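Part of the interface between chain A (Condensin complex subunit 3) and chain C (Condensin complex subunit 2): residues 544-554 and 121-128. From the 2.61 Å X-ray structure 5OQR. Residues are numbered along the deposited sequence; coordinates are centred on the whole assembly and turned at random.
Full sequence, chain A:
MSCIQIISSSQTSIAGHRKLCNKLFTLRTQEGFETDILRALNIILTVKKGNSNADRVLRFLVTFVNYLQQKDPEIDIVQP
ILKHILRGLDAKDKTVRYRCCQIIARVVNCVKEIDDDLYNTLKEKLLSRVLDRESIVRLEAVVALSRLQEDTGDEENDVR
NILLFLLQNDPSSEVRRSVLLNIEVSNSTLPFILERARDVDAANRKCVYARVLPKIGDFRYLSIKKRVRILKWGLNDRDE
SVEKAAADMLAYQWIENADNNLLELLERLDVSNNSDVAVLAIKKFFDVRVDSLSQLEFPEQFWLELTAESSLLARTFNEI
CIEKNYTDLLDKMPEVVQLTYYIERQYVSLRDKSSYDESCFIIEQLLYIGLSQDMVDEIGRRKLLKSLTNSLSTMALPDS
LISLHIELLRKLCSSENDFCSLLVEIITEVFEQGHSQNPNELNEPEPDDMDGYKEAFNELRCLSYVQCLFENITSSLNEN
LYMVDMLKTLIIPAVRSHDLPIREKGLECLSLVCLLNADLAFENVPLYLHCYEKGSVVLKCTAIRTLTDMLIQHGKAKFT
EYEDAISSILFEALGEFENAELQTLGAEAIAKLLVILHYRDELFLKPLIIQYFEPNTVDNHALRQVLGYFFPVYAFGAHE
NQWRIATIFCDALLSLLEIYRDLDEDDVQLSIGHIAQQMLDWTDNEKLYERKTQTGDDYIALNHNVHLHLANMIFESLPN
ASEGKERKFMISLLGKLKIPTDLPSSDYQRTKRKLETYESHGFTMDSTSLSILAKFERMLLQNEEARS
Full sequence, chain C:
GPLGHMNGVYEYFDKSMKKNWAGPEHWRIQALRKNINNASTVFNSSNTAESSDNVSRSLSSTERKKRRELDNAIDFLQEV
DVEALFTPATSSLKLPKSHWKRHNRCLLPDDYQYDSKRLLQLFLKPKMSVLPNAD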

# COMPACT_ATOMS: atom_id res chain seq x y z
N ILE A 544 -27.96 -0.08 -0.37
CA ILE A 544 -26.97 0.49 0.53
C ILE A 544 -26.46 1.82 -0.01
O ILE A 544 -26.36 2.81 0.73
CB ILE A 544 -25.81 -0.50 0.75
CG1 ILE A 544 -26.31 -1.81 1.37
CG2 ILE A 544 -24.72 0.11 1.64
CD1 ILE A 544 -26.87 -1.69 2.77
N ARG A 545 -26.11 1.86 -1.29
CA ARG A 545 -25.60 3.10 -1.87
C ARG A 545 -26.66 4.19 -1.86
O ARG A 545 -26.38 5.35 -1.55
CB ARG A 545 -25.11 2.87 -3.30
CG ARG A 545 -23.98 1.86 -3.43
CD ARG A 545 -23.41 1.88 -4.84
NE ARG A 545 -22.69 0.65 -5.16
CZ ARG A 545 -23.23 -0.42 -5.74
NH1 ARG A 545 -24.51 -0.42 -6.08
NH2 ARG A 545 -22.48 -1.48 -5.99
N THR A 546 -27.90 3.83 -2.20
CA THR A 546 -28.97 4.83 -2.28
C THR A 546 -29.27 5.41 -0.91
O THR A 546 -29.26 6.64 -0.73
CB THR A 546 -30.22 4.19 -2.88
OG1 THR A 546 -29.89 3.59 -4.13
CG2 THR A 546 -31.30 5.23 -3.08
N LEU A 547 -29.55 4.56 0.07
CA LEU A 547 -29.88 5.04 1.41
C LEU A 547 -28.72 5.80 2.03
O LEU A 547 -28.93 6.82 2.70
CB LEU A 547 -30.30 3.86 2.29
CG LEU A 547 -31.66 3.27 1.91
CD1 LEU A 547 -31.77 1.82 2.33
CD2 LEU A 547 -32.77 4.08 2.52
N THR A 548 -27.49 5.35 1.80
CA THR A 548 -26.34 6.06 2.33
C THR A 548 -26.21 7.44 1.71
O THR A 548 -25.92 8.42 2.40
CB THR A 548 -25.06 5.25 2.10
OG1 THR A 548 -25.17 3.98 2.75
CG2 THR A 548 -23.85 5.98 2.67
N ASP A 549 -26.42 7.54 0.39
CA ASP A 549 -26.29 8.83 -0.28
C ASP A 549 -27.44 9.77 0.06
O ASP A 549 -27.24 10.98 0.14
CB ASP A 549 -26.19 8.62 -1.78
CG ASP A 549 -24.81 8.18 -2.22
OD1 ASP A 549 -24.00 7.81 -1.35
OD2 ASP A 549 -24.53 8.21 -3.44
N MET A 550 -28.64 9.23 0.27
CA MET A 550 -29.75 10.08 0.69
C MET A 550 -29.48 10.71 2.05
O MET A 550 -29.83 11.88 2.28
CB MET A 550 -31.05 9.28 0.71
CG MET A 550 -31.54 8.87 -0.67
SD MET A 550 -33.20 8.17 -0.69
CE MET A 550 -33.00 6.78 0.39
N LEU A 551 -28.87 9.96 2.97
CA LEU A 551 -28.52 10.52 4.27
C LEU A 551 -27.46 11.60 4.15
O LEU A 551 -27.62 12.70 4.69
CB LEU A 551 -28.04 9.41 5.20
CG LEU A 551 -29.10 8.46 5.76
CD1 LEU A 551 -28.46 7.24 6.38
CD2 LEU A 551 -29.97 9.18 6.77
N ILE A 552 -26.38 11.31 3.43
CA ILE A 552 -25.30 12.28 3.28
C ILE A 552 -25.80 13.52 2.55
O ILE A 552 -25.49 14.66 2.93
CB ILE A 552 -24.11 11.64 2.55
CG1 ILE A 552 -23.50 10.54 3.42
CG2 ILE A 552 -23.06 12.68 2.20
CD1 ILE A 552 -22.59 9.60 2.67
N GLN A 553 -26.59 13.33 1.50
CA GLN A 553 -27.06 14.46 0.70
C GLN A 553 -28.11 15.27 1.45
O GLN A 553 -27.96 16.48 1.63
CB GLN A 553 -27.62 13.96 -0.63
CG GLN A 553 -28.24 15.04 -1.52
CD GLN A 553 -27.22 16.04 -2.02
OE1 GLN A 553 -26.07 15.70 -2.25
NE2 GLN A 553 -27.66 17.28 -2.20
N HIS A 554 -29.17 14.61 1.91
CA HIS A 554 -30.33 15.31 2.44
C HIS A 554 -30.27 15.55 3.94
O HIS A 554 -31.02 16.41 4.44
CB HIS A 554 -31.61 14.54 2.10
CG HIS A 554 -31.89 14.46 0.64
ND1 HIS A 554 -31.70 15.52 -0.21
CD2 HIS A 554 -32.33 13.44 -0.13
CE1 HIS A 554 -32.02 15.17 -1.44
NE2 HIS A 554 -32.41 13.90 -1.42
N GLN C 121 -16.87 11.10 -1.07
CA GLN C 121 -17.66 11.13 -2.29
C GLN C 121 -18.96 10.36 -2.09
O GLN C 121 -19.02 9.41 -1.31
CB GLN C 121 -16.89 10.52 -3.46
CG GLN C 121 -15.73 11.34 -3.97
CD GLN C 121 -14.92 10.60 -5.00
OE1 GLN C 121 -15.08 9.39 -5.18
NE2 GLN C 121 -14.05 11.31 -5.70
N LEU C 122 -19.99 10.78 -2.82
CA LEU C 122 -21.21 10.01 -2.88
C LEU C 122 -21.00 8.76 -3.72
O LEU C 122 -20.30 8.79 -4.74
CB LEU C 122 -22.35 10.85 -3.46
CG LEU C 122 -22.82 12.04 -2.63
CD1 LEU C 122 -23.74 12.92 -3.46
CD2 LEU C 122 -23.52 11.58 -1.36
N PHE C 123 -21.59 7.65 -3.29
CA PHE C 123 -21.49 6.41 -4.05
C PHE C 123 -21.92 6.61 -5.49
O PHE C 123 -21.25 6.17 -6.43
CB PHE C 123 -22.35 5.33 -3.39
CG PHE C 123 -21.73 4.68 -2.19
CD1 PHE C 123 -20.45 4.16 -2.24
CD2 PHE C 123 -22.43 4.59 -1.00
CE1 PHE C 123 -19.88 3.56 -1.14
CE2 PHE C 123 -21.87 3.99 0.10
CZ PHE C 123 -20.60 3.48 0.04
N LEU C 124 -23.05 7.28 -5.69
CA LEU C 124 -23.70 7.36 -6.99
C LEU C 124 -23.29 8.59 -7.79
O LEU C 124 -23.55 8.63 -9.00
CB LEU C 124 -25.21 7.35 -6.81
CG LEU C 124 -25.76 6.16 -6.02
CD1 LEU C 124 -27.23 6.36 -5.69
CD2 LEU C 124 -25.56 4.87 -6.79
N LYS C 125 -22.68 9.59 -7.17
CA LYS C 125 -22.25 10.81 -7.84
C LYS C 125 -20.81 11.11 -7.45
O LYS C 125 -20.53 12.06 -6.72
CB LYS C 125 -23.18 11.97 -7.50
CG LYS C 125 -24.54 11.85 -8.17
CD LYS C 125 -25.58 12.78 -7.58
CE LYS C 125 -25.43 14.21 -8.07
NZ LYS C 125 -26.74 14.92 -8.08
N PRO C 126 -19.86 10.30 -7.93
CA PRO C 126 -18.46 10.49 -7.51
C PRO C 126 -17.91 11.87 -7.83
O PRO C 126 -17.20 12.45 -7.00
CB PRO C 126 -17.71 9.40 -8.29
CG PRO C 126 -18.74 8.38 -8.62
CD PRO C 126 -20.01 9.14 -8.83
N LYS C 127 -18.18 12.41 -9.02
CA LYS C 127 -17.67 13.72 -9.42
C LYS C 127 -18.52 14.87 -8.88
O LYS C 127 -18.64 15.91 -9.55
CB LYS C 127 -17.57 13.79 -10.94
CG LYS C 127 -16.98 12.56 -11.60
CD LYS C 127 -16.27 12.90 -12.90
CE LYS C 127 -15.90 11.66 -13.69
NZ LYS C 127 -15.09 12.00 -14.90
N MET C 128 -19.11 14.72 -7.70
CA MET C 128 -19.96 15.74 -7.12
C MET C 128 -19.19 17.03 -6.91
O MET C 128 -17.96 17.04 -6.88
CB MET C 128 -20.54 15.24 -5.79
CG MET C 128 -21.59 16.14 -5.20
SD MET C 128 -23.00 16.38 -6.31
CE MET C 128 -24.14 17.26 -5.24

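A short irregular segment of condensin subunit 2 packs against one side of a subunit 3 helix, held by a single aspartate that takes two backbone NH groups and by apolar side chains packed around it. Residues 544-554 of chain A are helical throughout, and the helix begins earlier in the chain. Residues 121-128 of chain C have no regular helix or strand. Together the two stretches bury 499 Å².

Asp549(A) is the centre of the contact. Its CA-to-CB bond points toward chain C, and chi1 is in the m well. The carboxylate meets the backbone of two consecutive residues. Phe123(C) N donates to Asp549(A) OD1 at 3.1 Å, with an N-H...acceptor angle of 151°. Leu124(C) N donates to Asp549(A) OD2 at 2.8 Å, with an angle of 165°. Phe123(C) N also lies 3.0 Å from Asp549(A) OD2, but the angle is poor and this is not a hydrogen bond. Each carboxylate oxygen therefore accepts one backbone NH. An aspartate suits this place because it is short and carries two acceptors. The aspartate is buried, so these bonds provide polar partners for a charged group largely removed from solvent.

Phe123(C) points toward the helix and lies across the turn between Arg545(A) and Asp549(A). Its CD2 is 3.6 Å from Arg545(A) CA and 3.6 Å from Asp549(A) OD1. Its CE2 is 3.8 Å from Thr548(A) CG2. These three atoms all approach the ring obliquely. Thr548(A) offers its methyl to the ring while its OG1 donates to Ile544(A) O at 2.6 Å. Its hydroxyl is thus satisfied within the helix, leaving the methyl as an apolar surface.

Arg545(A) contributes through the aliphatic part of its side chain, from CB to CD. Its CB is 3.7 Å from Phe123(C) CB and 4.0 Å from Leu124(C) CD2. No hydrogen bond or salt bridge joins its guanidinium to this part of chain C. The end of Leu124(C) comes nearer the helix than its CA-to-CB direction, which is sideways, would suggest. Its CD1 reaches to 4.1 Å from Thr546(A) CA.

Leu122(C) fills the space further along the helix. Its CB is 3.4 Å from Asp549(A) OD2. Its CD2 packs against Ile552(A) CG2 at 3.8 Å, an apolar contact between two branched side chains. Its CD1 lies 3.8 Å from Gln553(A) OE1. Gln553(A) adopts chi1 t and chi2 p, and its OE1 also comes within 3.9 Å of Met128(C) CE. These are packing contacts, not hydrogen bonds.

Lys125(C) to Met128(C) form a type I beta turn, with a weak bond of 3.2 Å from Met128(C) N to Lys125(C) O. Pro126(C) and Lys127(C) make no contact with the helix. Met128(C) points back toward it, but is poorly ordered, and its contact is slight.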